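Local coordinates for protein cytochrome P450 (Zobellia galactanivorans, PDB 6G5O) that is a bacterial cytochrome P450, a mostly helical protein that holds a heme (protoporphyrin IX containing iron) in its interior, at residues P60-V63 with D64-D67; L95-E98 with Y99-L103; Q106-E109 with I110-T114; D189-Y192 with S193-N197. One frame throughout, in Å; residues are numbered along the deposited sequence.

Interaction 1: P60-V63 with D64-D67; sequences PSEV and DIRD
The guanidinium of Arg66 meets the carboxylate of Glu62 at its edge, and the two planes stand almost upright to each other, 83° apart. Glu62 OE1 takes a nearly straight bond from Arg66 NE at 2.8 Å, lying in the guanidinium plane; seen from the acid, the donor comes on the anti side, somewhat out of the carboxylate plane. A weak second bond from Arg66 NH2 reaches the same oxygen, so a single Glu62 oxygen takes both bonds, and the salt bridge probably keeps both groups charged. Arg66 CG sits between its backbone N and carbonyl carbon (chi1 75°), and the extended chain from there carries NE back to the acid.

Glu62 to Ile65 form a type I beta turn: Ile65 N donates to Glu62 O at 3.0 Å from above the carbonyl plane, and a weak bond from Arg66 N joins it. Ile65 lays CG1 against Glu62 CB at 3.8 Å, aliphatic carbon on aliphatic carbon.

The turn belongs to the long loop between strand 48-49 and helix 79-92. Arg66 is buried, its long chain taking the charge to two acids, Glu62 and Glu74, and both it and Ile65 rest on Tyr173 of helix 169-185.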
ATOM      1  N   PRO A  60     -13.411   1.221  -5.445  1.00 52.53           N
ATOM      2  CA  PRO A  60     -14.816   1.667  -5.397  1.00 52.74           C
ATOM      3  C   PRO A  60     -15.223   2.413  -4.128  1.00 54.22           C
ATOM      4  O   PRO A  60     -14.741   2.076  -3.034  1.00 57.96           O
ATOM      5  CB  PRO A  60     -15.588   0.346  -5.457  1.00 55.35           C
ATOM      6  CG  PRO A  60     -14.663  -0.659  -4.862  1.00 55.50           C
ATOM      7  CD  PRO A  60     -13.291  -0.238  -5.293  1.00 54.25           C
ATOM      8  N   SER A  61     -16.097   3.419  -4.282  1.00 50.42           N
ATOM      9  CA  SER A  61     -16.687   4.137  -3.144  1.00 51.18           C
ATOM     10  C   SER A  61     -17.219   3.196  -2.088  1.00 52.75           C
ATOM     11  O   SER A  61     -17.710   2.100  -2.393  1.00 51.11           O
ATOM     12  CB  SER A  61     -17.820   5.038  -3.581  1.00 52.57           C
ATOM     13  OG  SER A  61     -18.374   5.699  -2.464  1.00 55.33           O
ATOM     14  N   GLU A  62     -17.085   3.634  -0.838  1.00 51.24           N
ATOM     15  CA  GLU A  62     -17.410   2.836   0.345  1.00 50.41           C
ATOM     16  C   GLU A  62     -18.453   3.549   1.210  1.00 50.86           C
ATOM     17  O   GLU A  62     -18.664   3.142   2.350  1.00 46.13           O
ATOM     18  CB  GLU A  62     -16.155   2.601   1.217  1.00 47.75           C
ATOM     19  CG  GLU A  62     -15.096   1.656   0.636  1.00 48.82           C
ATOM     20  CD  GLU A  62     -13.802   1.552   1.460  1.00 45.55           C
ATOM     21  OE1 GLU A  62     -13.569   2.342   2.411  1.00 42.16           O
ATOM     22  OE2 GLU A  62     -12.999   0.655   1.147  1.00 42.13           O
ATOM     23  N   VAL A  63     -19.083   4.614   0.699  1.00 50.40           N
ATOM     24  CA  VAL A  63     -20.162   5.323   1.420  1.00 55.67           C
ATOM     25  C   VAL A  63     -21.251   4.399   2.012  1.00 54.78           C
ATOM     26  O   VAL A  63     -21.817   4.689   3.057  1.00 55.82           O
ATOM     27  CB  VAL A  63     -20.846   6.371   0.488  1.00 59.03           C
ATOM     28  CG1 VAL A  63     -22.211   6.841   1.016  1.00 65.12           C
ATOM     29  CG2 VAL A  63     -19.913   7.557   0.268  1.00 55.82           C
ATOM     30  N   ASP A  64     -21.549   3.301   1.330  1.00 52.63           N
ATOM     31  CA  ASP A  64     -22.662   2.469   1.716  1.00 58.33           C
ATOM     32  C   ASP A  64     -22.263   1.421   2.736  1.00 58.26           C
ATOM     33  O   ASP A  64     -23.144   0.781   3.329  1.00 58.53           O
ATOM     34  CB  ASP A  64     -23.316   1.833   0.471  1.00 61.53           C
ATOM     35  CG  ASP A  64     -24.104   2.861  -0.371  1.00 65.48           C
ATOM     36  OD1 ASP A  64     -24.447   3.949   0.175  1.00 64.48           O
ATOM     37  OD2 ASP A  64     -24.372   2.581  -1.573  1.00 66.90           O
ATOM     38  N   ILE A  65     -20.956   1.261   2.958  1.00 54.30           N
ATOM     39  CA  ILE A  65     -20.469   0.239   3.885  1.00 48.26           C
ATOM     40  C   ILE A  65     -19.904   0.764   5.186  1.00 45.95           C
ATOM     41  O   ILE A  65     -19.666  -0.033   6.080  1.00 48.41           O
ATOM     42  CB  ILE A  65     -19.464  -0.748   3.266  1.00 53.41           C
ATOM     43  CG1 ILE A  65     -18.049  -0.143   3.119  1.00 58.05           C
ATOM     44  CG2 ILE A  65     -19.977  -1.260   1.937  1.00 53.64           C
ATOM     45  CD1 ILE A  65     -16.972  -1.183   2.823  1.00 57.54           C
ATOM     46  N   ARG A  66     -19.706   2.071   5.332  1.00 43.40           N
ATOM     47  CA  ARG A  66     -19.148   2.575   6.580  1.00 43.16           C
ATOM     48  C   ARG A  66     -19.494   4.028   6.823  1.00 40.52           C
ATOM     49  O   ARG A  66     -19.716   4.772   5.898  1.00 42.56           O
ATOM     50  CB  ARG A  66     -17.612   2.371   6.617  1.00 42.86           C
ATOM     51  CG  ARG A  66     -16.777   3.327   5.750  1.00 40.14           C
ATOM     52  CD  ARG A  66     -15.262   2.941   5.789  1.00 40.66           C
ATOM     53  NE  ARG A  66     -14.423   3.572   4.767  1.00 38.12           N
ATOM     54  CZ  ARG A  66     -13.960   4.830   4.793  1.00 40.42           C
ATOM     55  NH1 ARG A  66     -14.237   5.652   5.812  1.00 40.39           N
ATOM     56  NH2 ARG A  66     -13.211   5.282   3.772  1.00 38.24           N
ATOM     57  N   ASP A  67     -19.507   4.398   8.098  1.00 42.56           N
ATOM     58  CA  ASP A  67     -19.884   5.716   8.565  1.00 42.33           C
ATOM     59  C   ASP A  67     -18.685   6.475   9.178  1.00 41.27           C
ATOM     60  O   ASP A  67     -18.676   7.689   9.241  1.00 42.68           O
ATOM     61  CB  ASP A  67     -20.974   5.544   9.653  1.00 42.22           C
TER

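Interaction 2: L95-E98 with Y99-L103; sequences LQAE and YQEKL
The backbone enters helix 97-117 here, with Gln96 at the N-cap position: Gln96 O accepts from Gln100 N at 3.2 Å, and the next two i to i+4 bonds run from Glu101 N to Ala97 O and from Lys102 N to Glu98 O. Ala97, small and a good helix former, fits the first turn.

On the outer surface Glu98 and Lys102 lie side by side and point the same way. Their closest approach is between aliphatic parts, Glu98 CG to Lys102 CE at 3.6 Å, while Glu98 OE2 and Lys102 NZ form a long salt bridge of 3.9 Å. The lysine chain is extended until its last torsion (chi4 -57°), where it bends to bring NZ beside the acid. An acid one turn before a lysine suits a helix surface, and its negative charge near the N-terminal end probably interacts favourably with the helix dipole.

Gln100 reaches back towards the start of the helix. Its NE2 passes 3.8 Å from Leu95 CA and donates to Pro94 O, tying the first turn to the preceding loop. Tyr99 faces inward: its CB lies 3.6 Å from Gln96 O, but the ring leads away and touches Leu137 and Leu138 of helix 122-139, and its OH is hydrogen-bonded to His335 ND1, which joins it to helix 333-350.

The arrangement is that of an amphipathic helix start; its place in the chain and its two neighbours are consistent with the P450 D helix, packed on helices E and L of the core bundle.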
ATOM      1  N   LEU A  95      12.123   2.149  12.082  1.00 24.38           N
ATOM      2  CA  LEU A  95      13.524   2.565  11.925  1.00 26.06           C
ATOM      3  C   LEU A  95      14.486   2.084  13.027  1.00 25.12           C
ATOM      4  O   LEU A  95      15.704   2.248  12.900  1.00 27.88           O
ATOM      5  CB  LEU A  95      13.585   4.088  11.807  1.00 25.80           C
ATOM      6  CG  LEU A  95      13.147   4.655  10.436  1.00 27.89           C
ATOM      7  CD1 LEU A  95      13.125   6.198  10.444  1.00 28.11           C
ATOM      8  CD2 LEU A  95      13.980   4.076   9.269  1.00 27.85           C
ATOM      9  N   GLN A  96      13.921   1.564  14.119  1.00 25.46           N
ATOM     10  CA  GLN A  96      14.658   1.161  15.326  1.00 27.07           C
ATOM     11  C   GLN A  96      15.314  -0.212  15.087  1.00 25.29           C
ATOM     12  O   GLN A  96      14.714  -1.075  14.433  1.00 21.57           O
ATOM     13  CB  GLN A  96      13.711   1.028  16.512  1.00 29.50           C
ATOM     14  CG  GLN A  96      13.113   2.339  17.094  1.00 32.32           C
ATOM     15  CD  GLN A  96      11.869   2.069  18.020  1.00 39.38           C
ATOM     16  OE1 GLN A  96      11.279   2.998  18.616  1.00 46.52           O
ATOM     17  NE2 GLN A  96      11.470   0.797  18.123  1.00 38.26           N
ATOM     18  N   ALA A  97      16.504  -0.417  15.647  1.00 23.63           N
ATOM     19  CA  ALA A  97      17.245  -1.667  15.438  1.00 26.00           C
ATOM     20  C   ALA A  97      16.514  -2.863  15.994  1.00 25.37           C
ATOM     21  O   ALA A  97      16.479  -3.903  15.354  1.00 30.78           O
ATOM     22  CB  ALA A  97      18.652  -1.570  16.025  1.00 24.69           C
ATOM     23  N   GLU A  98      15.920  -2.718  17.172  1.00 30.45           N
ATOM     24  CA  GLU A  98      15.260  -3.860  17.842  1.00 34.19           C
ATOM     25  C   GLU A  98      14.092  -4.357  17.015  1.00 29.09           C
ATOM     26  O   GLU A  98      13.924  -5.570  16.830  1.00 28.09           O
ATOM     27  CB  GLU A  98      14.817  -3.471  19.254  1.00 44.12           C
ATOM     28  CG  GLU A  98      14.016  -4.545  19.988  1.00 56.31           C
ATOM     29  CD  GLU A  98      13.679  -4.187  21.436  1.00 71.22           C
ATOM     30  OE1 GLU A  98      13.876  -3.008  21.839  1.00 81.78           O
ATOM     31  OE2 GLU A  98      13.193  -5.090  22.182  1.00 75.92           O
ATOM     32  N   TYR A  99      13.314  -3.418  16.475  1.00 24.36           N
ATOM     33  CA  TYR A  99      12.173  -3.735  15.605  1.00 23.21           C
ATOM     34  C   TYR A  99      12.629  -4.467  14.354  1.00 20.73           C
ATOM     35  O   TYR A  99      12.045  -5.473  13.979  1.00 20.26           O
ATOM     36  CB  TYR A  99      11.465  -2.436  15.240  1.00 21.13           C
ATOM     37  CG  TYR A  99      10.153  -2.482  14.466  1.00 21.01           C
ATOM     38  CD1 TYR A  99      10.069  -2.970  13.171  1.00 20.21           C
ATOM     39  CD2 TYR A  99       9.007  -1.861  14.998  1.00 20.74           C
ATOM     40  CE1 TYR A  99       8.880  -2.914  12.457  1.00 20.67           C
ATOM     41  CE2 TYR A  99       7.827  -1.826  14.305  1.00 19.62           C
ATOM     42  CZ  TYR A  99       7.753  -2.335  13.049  1.00 20.39           C
ATOM     43  OH  TYR A  99       6.537  -2.266  12.367  1.00 21.55           O
ATOM     44  N   GLN A 100      13.640  -3.946  13.681  1.00 22.35           N
ATOM     45  CA  GLN A 100      14.188  -4.614  12.509  1.00 24.64           C
ATOM     46  C   GLN A 100      14.770  -6.003  12.787  1.00 25.31           C
ATOM     47  O   GLN A 100      14.718  -6.854  11.888  1.00 26.13           O
ATOM     48  CB  GLN A 100      15.224  -3.751  11.759  1.00 25.90           C
ATOM     49  CG  GLN A 100      14.548  -2.635  10.986  1.00 25.77           C
ATOM     50  CD  GLN A 100      15.457  -1.742  10.181  1.00 25.16           C
ATOM     51  OE1 GLN A 100      16.432  -2.203   9.544  1.00 23.75           O
ATOM     52  NE2 GLN A 100      15.130  -0.451  10.164  1.00 21.60           N
ATOM     53  N   GLU A 101      15.338  -6.231  13.975  1.00 27.13           N
ATOM     54  CA  GLU A 101      15.846  -7.590  14.319  1.00 33.95           C
ATOM     55  C   GLU A 101      14.715  -8.607  14.410  1.00 33.72           C
ATOM     56  O   GLU A 101      14.851  -9.747  13.938  1.00 31.38           O
ATOM     57  CB  GLU A 101      16.524  -7.622  15.685  1.00 41.38           C
ATOM     58  CG  GLU A 101      17.968  -7.216  15.705  1.00 50.96           C
ATOM     59  CD  GLU A 101      18.402  -6.650  17.049  1.00 58.49           C
ATOM     60  OE1 GLU A 101      17.785  -6.967  18.101  1.00 69.96           O
ATOM     61  OE2 GLU A 101      19.366  -5.862  17.028  1.00 60.12           O
ATOM     62  N   LYS A 102      13.620  -8.210  15.076  1.00 29.27           N
ATOM     63  CA  LYS A 102      12.478  -9.099  15.187  1.00 30.02           C
ATOM     64  C   LYS A 102      11.889  -9.421  13.827  1.00 26.28           C
ATOM     65  O   LYS A 102      11.443 -10.559  13.564  1.00 26.85           O
ATOM     66  CB  LYS A 102      11.400  -8.484  16.043  1.00 33.46           C
ATOM     67  CG  LYS A 102      11.766  -8.290  17.492  1.00 39.55           C
ATOM     68  CD  LYS A 102      10.835  -7.226  18.058  1.00 48.43           C
ATOM     69  CE  LYS A 102      11.197  -6.780  19.454  1.00 55.08           C
ATOM     70  NZ  LYS A 102      11.244  -7.919  20.404  1.00 60.26           N
ATOM     71  N   LEU A 103      11.836  -8.401  12.977  1.00 25.41           N
ATOM     72  CA  LEU A 103      11.293  -8.565  11.646  1.00 25.18           C
ATOM     73  C   LEU A 103      12.241  -9.427  10.752  1.00 25.21           C
ATOM     74  O   LEU A 103      11.793 -10.196   9.932  1.00 24.44           O
ATOM     75  CB  LEU A 103      11.050  -7.197  11.048  1.00 25.57           C
ATOM     76  CG  LEU A 103      10.472  -7.088   9.660  1.00 26.84           C
ATOM     77  CD1 LEU A 103       9.124  -7.811   9.596  1.00 31.46           C
ATOM     78  CD2 LEU A 103      10.347  -5.625   9.246  1.00 26.62           C
TER

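Interaction 3: Q106-E109 with I110-T114; sequences QISE and IVEET
Ile110 and Val111 close one turn of the amphipathic helix 97-117 against Gln106 and Ile107; of these, Ile107, Ile110 and Val111 face the interior of the P450 fold. Both isoleucine and valine suit this side because their branched carbons fill the space directly beside the backbone. Ile110 CG2 sits between its own N and carbonyl carbon and comes to 3.3 Å from Ile107 O; Val111 CG2 approaches that same oxygen and lies 4.5 Å from Ile107 CG2, a light apolar touch. Ile107 O thus has two methyl groups beside it while it accepts from Val111 N at 3.0 Å. Outside the helix, Ile107 packs on Leu130 of helix 122-139 and on Ile342 and Thr346 of helix 333-350, and Val111 also rests on Thr346. Gln106, partly exposed, extends its chain so that NE2 donates to Arg133 O.

The other side is looser and carries acids. Glu109 and Glu113 stand one turn apart, and their OE2 atoms come within 4.5 Å, which may slightly raise the affinity of either for a proton, though both are exposed to solvent. What holds the two residues together is backbone, a nearly straight bond from Glu113 N to Glu109 O. In Glu112, likewise exposed, chi1 (-57°) lays CG 3.1 Å from Ser108 O, and the bend at chi2 then turns the carboxylate, which has a long, weak ion pair with Lys350.

Buried Thr114 satisfies its hydroxyl within the helix: OG1 donates to Ile110 O at 2.6 Å, reaching that oxygen from the face of the carbonyl plane opposite to Thr114 N.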
ATOM      1  N   GLN A 106      11.477 -12.982  11.869  1.00 30.89           N
ATOM      2  CA  GLN A 106      10.220 -13.471  11.242  1.00 28.11           C
ATOM      3  C   GLN A 106      10.410 -13.844   9.783  1.00 29.88           C
ATOM      4  O   GLN A 106       9.850 -14.836   9.307  1.00 28.11           O
ATOM      5  CB  GLN A 106       9.047 -12.453  11.328  1.00 24.71           C
ATOM      6  CG  GLN A 106       8.572 -12.036  12.729  1.00 23.05           C
ATOM      7  CD  GLN A 106       7.453 -10.985  12.654  1.00 24.18           C
ATOM      8  OE1 GLN A 106       7.096 -10.534  11.573  1.00 24.79           O
ATOM      9  NE2 GLN A 106       6.849 -10.663  13.779  1.00 21.99           N
ATOM     10  N   ILE A 107      11.152 -13.023   9.048  1.00 30.70           N
ATOM     11  CA  ILE A 107      11.199 -13.202   7.614  1.00 30.57           C
ATOM     12  C   ILE A 107      12.191 -14.358   7.274  1.00 32.18           C
ATOM     13  O   ILE A 107      11.952 -15.167   6.363  1.00 32.53           O
ATOM     14  CB  ILE A 107      11.522 -11.881   6.907  1.00 29.51           C
ATOM     15  CG1 ILE A 107      10.287 -10.968   6.934  1.00 28.94           C
ATOM     16  CG2 ILE A 107      11.967 -12.105   5.452  1.00 29.20           C
ATOM     17  CD1 ILE A 107      10.502  -9.620   6.290  1.00 26.47           C
ATOM     18  N   SER A 108      13.279 -14.415   8.014  1.00 31.46           N
ATOM     19  CA  SER A 108      14.177 -15.536   7.971  1.00 38.69           C
ATOM     20  C   SER A 108      13.434 -16.879   8.208  1.00 42.28           C
ATOM     21  O   SER A 108      13.504 -17.794   7.375  1.00 42.74           O
ATOM     22  CB  SER A 108      15.263 -15.328   9.028  1.00 40.26           C
ATOM     23  OG  SER A 108      16.201 -16.373   8.949  1.00 44.69           O
ATOM     24  N   GLU A 109      12.671 -16.949   9.306  1.00 44.58           N
ATOM     25  CA  GLU A 109      11.841 -18.118   9.634  1.00 46.10           C
ATOM     26  C   GLU A 109      10.914 -18.579   8.499  1.00 44.60           C
ATOM     27  O   GLU A 109      10.896 -19.765   8.135  1.00 40.35           O
ATOM     28  CB  GLU A 109      11.011 -17.871  10.897  1.00 58.32           C
ATOM     29  CG  GLU A 109       9.577 -18.440  10.826  1.00 68.78           C
ATOM     30  CD  GLU A 109       9.121 -19.180  12.080  1.00 75.84           C
ATOM     31  OE1 GLU A 109       8.915 -18.513  13.123  1.00 77.47           O
ATOM     32  OE2 GLU A 109       8.954 -20.429  11.989  1.00 74.34           O
ATOM     33  N   ILE A 110      10.134 -17.648   7.947  1.00 44.37           N
ATOM     34  CA  ILE A 110       9.187 -17.990   6.875  1.00 43.73           C
ATOM     35  C   ILE A 110       9.913 -18.406   5.574  1.00 45.45           C
ATOM     36  O   ILE A 110       9.443 -19.286   4.843  1.00 45.59           O
ATOM     37  CB  ILE A 110       8.135 -16.873   6.650  1.00 43.00           C
ATOM     38  CG1 ILE A 110       7.021 -17.309   5.704  1.00 47.01           C
ATOM     39  CG2 ILE A 110       8.741 -15.649   6.006  1.00 43.88           C
ATOM     40  CD1 ILE A 110       6.165 -18.444   6.204  1.00 53.26           C
ATOM     41  N   VAL A 111      11.056 -17.793   5.285  1.00 42.09           N
ATOM     42  CA  VAL A 111      11.829 -18.231   4.129  1.00 42.91           C
ATOM     43  C   VAL A 111      12.381 -19.669   4.345  1.00 40.23           C
ATOM     44  O   VAL A 111      12.275 -20.486   3.441  1.00 40.99           O
ATOM     45  CB  VAL A 111      12.935 -17.218   3.744  1.00 40.57           C
ATOM     46  CG1 VAL A 111      13.887 -17.802   2.722  1.00 41.05           C
ATOM     47  CG2 VAL A 111      12.311 -15.942   3.181  1.00 42.71           C
ATOM     48  N   GLU A 112      12.919 -19.961   5.528  1.00 42.95           N
ATOM     49  CA  GLU A 112      13.489 -21.299   5.843  1.00 46.63           C
ATOM     50  C   GLU A 112      12.438 -22.399   5.779  1.00 48.17           C
ATOM     51  O   GLU A 112      12.668 -23.401   5.142  1.00 49.70           O
ATOM     52  CB  GLU A 112      14.157 -21.364   7.225  1.00 48.46           C
ATOM     53  CG  GLU A 112      15.276 -20.360   7.486  1.00 57.12           C
ATOM     54  CD  GLU A 112      16.670 -20.821   7.115  1.00 60.41           C
ATOM     55  OE1 GLU A 112      16.859 -21.630   6.176  1.00 61.19           O
ATOM     56  OE2 GLU A 112      17.611 -20.322   7.774  1.00 70.38           O
ATOM     57  N   GLU A 113      11.289 -22.191   6.425  1.00 50.13           N
ATOM     58  CA  GLU A 113      10.153 -23.099   6.306  1.00 51.67           C
ATOM     59  C   GLU A 113       9.667 -23.286   4.841  1.00 50.62           C
ATOM     60  O   GLU A 113       9.276 -24.392   4.427  1.00 53.25           O
ATOM     61  CB  GLU A 113       9.044 -22.668   7.280  1.00 53.43           C
ATOM     62  CG  GLU A 113       7.593 -22.683   6.781  1.00 61.05           C
ATOM     63  CD  GLU A 113       6.611 -22.100   7.817  1.00 72.10           C
ATOM     64  OE1 GLU A 113       5.900 -21.082   7.539  1.00 78.50           O
ATOM     65  OE2 GLU A 113       6.550 -22.661   8.938  1.00 71.67           O
ATOM     66  N   THR A 114       9.710 -22.231   4.044  1.00 47.12           N
ATOM     67  CA  THR A 114       9.331 -22.352   2.640  1.00 47.24           C
ATOM     68  C   THR A 114      10.372 -23.176   1.825  1.00 48.35           C
ATOM     69  O   THR A 114      10.015 -23.864   0.860  1.00 46.68           O
ATOM     70  CB  THR A 114       9.152 -20.966   2.025  1.00 46.27           C
ATOM     71  OG1 THR A 114       8.150 -20.247   2.761  1.00 47.50           O
ATOM     72  CG2 THR A 114       8.741 -21.071   0.576  1.00 45.00           C
TER

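Interaction 4: D189-Y192 with S193-N197; sequences DDMY and SVLLN
The chain passes from a loop into the short helix 191-196, and three i to i+4 bonds span its turns: Val194 N to Asp190 O, Leu195 N to Met191 O at 2.9 Å, and Leu196 N to Tyr192 O.

Asp190 is the N-cap, and its carboxylate turns forward over the first turn. With chi1 at 68°, CG sits between the backbone N and the carbonyl carbon, which brings OD1 within 3.0 Å of Ser193 N. The same OD1 accepts from Ser193 OG at 2.8 Å; both donors come on the syn side, from opposite faces of the carboxylate plane. Two bonds therefore fix the acid's rotation, and the start of the helix would favour its negative charge. Serine suits the third helical position because its short hydroxyl can reach the cap, and OG also receives a bond from Gly188 N.

Met191 and Leu195 are buried and apolar. The extended Met191 touches Leu195 with CG to CD1 at 4.2 Å, a loose aliphatic contact one turn apart. Val194, only partly exposed, has CG2 3.5 Å from Asp190 O, beside the capping turn.

Around this small helix, Met191 and Val194 rest on Trp90, and Leu195 on Val87, two residues of helix 79-92. Tyr192 touches Ile180 of helix 169-185 and Phe218 of helix 207-220, and Met191 and Tyr192 share Met214 of that last helix.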
ATOM      1  N   ASP A 189       0.538  -1.151  26.154  1.00 42.91           N
ATOM      2  CA  ASP A 189       1.610  -0.593  25.319  1.00 43.92           C
ATOM      3  C   ASP A 189       1.312  -0.673  23.831  1.00 38.72           C
ATOM      4  O   ASP A 189       2.128  -0.231  23.027  1.00 38.06           O
ATOM      5  CB  ASP A 189       2.910  -1.384  25.565  1.00 48.19           C
ATOM      6  CG  ASP A 189       3.648  -0.918  26.798  1.00 59.23           C
ATOM      7  OD1 ASP A 189       3.029  -0.301  27.705  1.00 66.00           O
ATOM      8  OD2 ASP A 189       4.881  -1.145  26.844  1.00 67.95           O
ATOM      9  N   ASP A 190       0.173  -1.261  23.474  1.00 33.83           N
ATOM     10  CA  ASP A 190      -0.211  -1.486  22.094  1.00 33.74           C
ATOM     11  C   ASP A 190      -0.750  -0.194  21.470  1.00 30.78           C
ATOM     12  O   ASP A 190      -1.003   0.770  22.188  1.00 28.10           O
ATOM     13  CB  ASP A 190      -1.217  -2.656  21.997  1.00 34.87           C
ATOM     14  CG  ASP A 190      -2.594  -2.346  22.629  1.00 43.66           C
ATOM     15  OD1 ASP A 190      -2.815  -1.241  23.191  1.00 42.59           O
ATOM     16  OD2 ASP A 190      -3.480  -3.222  22.507  1.00 52.41           O
ATOM     17  N   MET A 191      -0.882  -0.167  20.147  1.00 27.45           N
ATOM     18  CA  MET A 191      -1.223   1.059  19.449  1.00 28.94           C
ATOM     19  C   MET A 191      -2.567   1.682  19.929  1.00 29.07           C
ATOM     20  O   MET A 191      -2.702   2.910  20.017  1.00 26.75           O
ATOM     21  CB  MET A 191      -1.270   0.804  17.940  1.00 29.18           C
ATOM     22  CG  MET A 191      -1.278   2.035  17.045  1.00 28.64           C
ATOM     23  SD  MET A 191      -1.368   1.549  15.299  1.00 29.88           S
ATOM     24  CE  MET A 191      -1.512   3.153  14.496  1.00 29.51           C
ATOM     25  N   TYR A 192      -3.546   0.826  20.199  1.00 30.74           N
ATOM     26  CA  TYR A 192      -4.857   1.239  20.724  1.00 29.99           C
ATOM     27  C   TYR A 192      -4.707   2.079  21.990  1.00 30.63           C
ATOM     28  O   TYR A 192      -5.264   3.181  22.108  1.00 27.28           O
ATOM     29  CB  TYR A 192      -5.682   0.025  21.066  1.00 29.86           C
ATOM     30  CG  TYR A 192      -5.905  -0.931  19.905  1.00 29.07           C
ATOM     31  CD1 TYR A 192      -6.900  -0.694  18.970  1.00 25.77           C
ATOM     32  CD2 TYR A 192      -5.140  -2.095  19.787  1.00 28.22           C
ATOM     33  CE1 TYR A 192      -7.110  -1.551  17.935  1.00 26.88           C
ATOM     34  CE2 TYR A 192      -5.332  -2.986  18.742  1.00 26.75           C
ATOM     35  CZ  TYR A 192      -6.305  -2.709  17.823  1.00 26.74           C
ATOM     36  OH  TYR A 192      -6.534  -3.593  16.808  1.00 27.74           O
ATOM     37  N   SER A 193      -3.907   1.563  22.909  1.00 30.97           N
ATOM     38  CA  SER A 193      -3.683   2.209  24.203  1.00 31.84           C
ATOM     39  C   SER A 193      -2.963   3.514  24.075  1.00 31.79           C
ATOM     40  O   SER A 193      -3.353   4.495  24.695  1.00 33.39           O
ATOM     41  CB  SER A 193      -2.886   1.283  25.121  1.00 32.97           C
ATOM     42  OG  SER A 193      -3.696   0.177  25.446  1.00 34.81           O
ATOM     43  N   VAL A 194      -1.913   3.526  23.260  1.00 28.88           N
ATOM     44  CA  VAL A 194      -1.200   4.742  22.962  1.00 28.20           C
ATOM     45  C   VAL A 194      -2.097   5.818  22.325  1.00 27.04           C
ATOM     46  O   VAL A 194      -1.945   6.974  22.628  1.00 24.59           O
ATOM     47  CB  VAL A 194      -0.012   4.493  22.011  1.00 27.88           C
ATOM     48  CG1 VAL A 194       0.643   5.811  21.615  1.00 28.93           C
ATOM     49  CG2 VAL A 194       1.025   3.596  22.692  1.00 28.74           C
ATOM     50  N   LEU A 195      -2.945   5.440  21.380  1.00 25.27           N
ATOM     51  CA  LEU A 195      -3.810   6.405  20.729  1.00 27.15           C
ATOM     52  C   LEU A 195      -4.828   7.003  21.724  1.00 29.43           C
ATOM     53  O   LEU A 195      -4.980   8.226  21.754  1.00 28.99           O
ATOM     54  CB  LEU A 195      -4.510   5.796  19.512  1.00 26.29           C
ATOM     55  CG  LEU A 195      -3.607   5.486  18.303  1.00 25.00           C
ATOM     56  CD1 LEU A 195      -4.431   4.858  17.210  1.00 24.72           C
ATOM     57  CD2 LEU A 195      -2.950   6.739  17.764  1.00 24.49           C
ATOM     58  N   LEU A 196      -5.411   6.153  22.575  1.00 27.99           N
ATOM     59  CA  LEU A 196      -6.381   6.601  23.581  1.00 35.36           C
ATOM     60  C   LEU A 196      -5.790   7.562  24.596  1.00 36.03           C
ATOM     61  O   LEU A 196      -6.503   8.377  25.147  1.00 35.24           O
ATOM     62  CB  LEU A 196      -7.017   5.411  24.319  1.00 33.97           C
ATOM     63  CG  LEU A 196      -7.965   4.598  23.443  1.00 34.84           C
ATOM     64  CD1 LEU A 196      -8.167   3.203  24.022  1.00 36.63           C
ATOM     65  CD2 LEU A 196      -9.289   5.327  23.300  1.00 35.84           C
ATOM     66  N   ASN A 197      -4.486   7.468  24.816  1.00 34.65           N
ATOM     67  CA  ASN A 197      -3.768   8.384  25.677  1.00 35.01           C
ATOM     68  C   ASN A 197      -3.120   9.563  24.932  1.00 31.98           C
ATOM     69  O   ASN A 197      -2.518  10.389  25.552  1.00 38.53           O
ATOM     70  CB  ASN A 197      -2.693   7.577  26.424  1.00 39.98           C
ATOM     71  CG  ASN A 197      -2.180   8.269  27.653  1.00 42.95           C
ATOM     72  OD1 ASN A 197      -2.957   8.751  28.491  1.00 39.65           O
ATOM     73  ND2 ASN A 197      -0.861   8.295  27.788  1.00 40.01           N
TER

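Along the chain the four contacts follow one another without interleaving. Interactions 2 and 3 are successive parts of helix 97-117, their centres about 16 Å apart, and both lean on helices 122-139 and 333-350, so this helix is held along much of its length by the same two neighbours. Interaction 1, in the loop before helix 79-92, lies across the chain's centre from both, with centres about 36 and 37 Å away. Interaction 4, on helix 191-196, is about 20 Å from interaction 2 and 27 Å from interaction 1 between centres; interactions 1 and 4 both touch helix 169-185. Three contacts thus lie on helices and one on a loop whose Arg66 side chain comes to about 10 Å from the heme.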